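Long-range contact in superoxide dismutase (Chaetomium thermophilum, PDB 4BR6), which probably protects cells by converting superoxide into hydrogen peroxide and oxygen at a manganese centre: residues L63-H67 with N145-V149. Sequence-based numbering, arbitrary orientation.
Sequences LLNFH and NQDPV
The phenyl ring of Phe66 meets Gln146 obliquely at its CD1-CE1 side, with Phe66 CE1 3.7 Å from Gln146 CG and the ring and amide planes turned 56° apart. Within the helix, Phe66 CD2 lies over the centre of one face of the His67 imidazole; Tyr34, from helix 20-50, meets the Phe66 ring edge-to-face. CG of Phe66 stands anti to the backbone N (chi1 -178°), which swings the ring back to the loop although its CB points away from it. Backbone joins in as well: Phe66 O approaches Gln146 CB at 3.4 Å, at the pair whose CA atoms are nearest across the two segments. On the preceding residue, the amide of Asn65 donates from ND2 to Asp147 OD1 at 3.0 Å, a nearly straight bond with an N-H...O angle of 162°. The acceptor lies in the amide plane and is met nearly along its C-O axis, while the carboxylate plane is twisted well away from the amide. Asn65 OD1 meanwhile rests 4.1 Å from Pro148 CD. An alanine in place of Asn65 would probably leave Asp147 OD1 without this donor and the carboxylate freer to turn. Beyond the ring, the bent Gln146 chain carries its amide to Trp126 and Asn73, which donate to OE1, and to the Tyr34 hydroxyl, bonded to NE2; the Gln146 side chain lies about 5 Å from the manganese ion. Helix 61-79 of the alpha-hairpin domain thus meets the loop between strands 138-144 and 153-160 of the C-terminal domain, this loop bringing to the interdomain seam the second-shell glutamine characteristic of manganese superoxide dismutases.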
# COMPACT_ATOMS: atom_id res chain seq x y z
N LEU B 63 7.73 -11.88 2.31
CA LEU B 63 8.92 -12.11 3.13
C LEU B 63 10.24 -11.90 2.38
O LEU B 63 11.21 -11.43 2.97
CB LEU B 63 8.87 -13.50 3.74
CG LEU B 63 7.83 -13.67 4.85
CD1 LEU B 63 7.48 -15.14 5.06
CD2 LEU B 63 8.34 -13.03 6.15
N LEU B 64 10.29 -12.27 1.11
CA LEU B 64 11.48 -12.04 0.31
C LEU B 64 11.72 -10.53 0.14
O LEU B 64 12.86 -10.05 0.27
CB LEU B 64 11.38 -12.69 -1.07
CG LEU B 64 12.55 -12.37 -2.01
CD1 LEU B 64 13.91 -12.84 -1.44
CD2 LEU B 64 12.31 -12.98 -3.39
N ASN B 65 10.65 -9.80 -0.14
CA ASN B 65 10.73 -8.34 -0.25
C ASN B 65 11.19 -7.73 1.05
O ASN B 65 12.13 -6.93 1.08
CB ASN B 65 9.37 -7.76 -0.66
CG ASN B 65 9.38 -6.24 -0.79
OD1 ASN B 65 9.92 -5.69 -1.74
ND2 ASN B 65 8.74 -5.56 0.15
N PHE B 66 10.53 -8.11 2.14
CA PHE B 66 10.75 -7.50 3.44
C PHE B 66 12.16 -7.78 3.96
O PHE B 66 12.90 -6.85 4.32
CB PHE B 66 9.71 -8.00 4.45
CG PHE B 66 9.84 -7.40 5.83
CD1 PHE B 66 9.67 -6.04 6.03
CD2 PHE B 66 10.09 -8.20 6.92
CE1 PHE B 66 9.78 -5.50 7.30
CE2 PHE B 66 10.20 -7.65 8.20
CZ PHE B 66 10.04 -6.31 8.38
N HIS B 67 12.51 -9.06 4.01
CA HIS B 67 13.81 -9.48 4.52
C HIS B 67 14.92 -9.18 3.53
O HIS B 67 16.02 -8.83 3.92
CB HIS B 67 13.80 -10.96 4.86
CG HIS B 67 12.95 -11.29 6.05
ND1 HIS B 67 13.17 -10.73 7.29
CD2 HIS B 67 11.86 -12.07 6.17
CE1 HIS B 67 12.26 -11.18 8.13
NE2 HIS B 67 11.46 -12.00 7.48
N ASN B 145 8.64 0.93 5.15
CA ASN B 145 9.11 -0.31 5.74
C ASN B 145 10.52 -0.65 5.25
O ASN B 145 11.44 0.11 5.54
CB ASN B 145 8.08 -1.41 5.48
CG ASN B 145 6.71 -1.06 6.03
OD1 ASN B 145 6.60 -0.34 7.02
ND2 ASN B 145 5.67 -1.55 5.39
N GLN B 146 10.71 -1.75 4.53
CA GLN B 146 12.03 -2.10 4.01
C GLN B 146 12.08 -2.14 2.49
O GLN B 146 13.03 -2.69 1.93
CB GLN B 146 12.53 -3.44 4.56
CG GLN B 146 12.66 -3.52 6.07
CD GLN B 146 13.65 -2.54 6.67
OE1 GLN B 146 14.42 -1.88 5.96
NE2 GLN B 146 13.65 -2.44 7.98
N ASP B 147 11.09 -1.57 1.83
CA ASP B 147 11.08 -1.53 0.37
C ASP B 147 12.38 -0.87 -0.12
O ASP B 147 12.79 0.14 0.42
CB ASP B 147 9.88 -0.76 -0.15
CG ASP B 147 8.55 -1.41 0.22
OD1 ASP B 147 8.55 -2.59 0.64
OD2 ASP B 147 7.51 -0.74 0.09
N PRO B 148 13.04 -1.47 -1.13
CA PRO B 148 14.32 -0.91 -1.59
C PRO B 148 14.24 0.21 -2.62
O PRO B 148 13.21 0.45 -3.23
CB PRO B 148 15.00 -2.12 -2.22
CG PRO B 148 13.88 -3.01 -2.64
CD PRO B 148 12.80 -2.82 -1.66
N VAL B 149 15.36 0.91 -2.81
CA VAL B 149 15.52 1.85 -3.92
C VAL B 149 16.11 1.08 -5.11
O VAL B 149 17.29 0.74 -5.09
CB VAL B 149 16.48 2.97 -3.55
CG1 VAL B 149 16.73 3.91 -4.72
CG2 VAL B 149 15.94 3.73 -2.34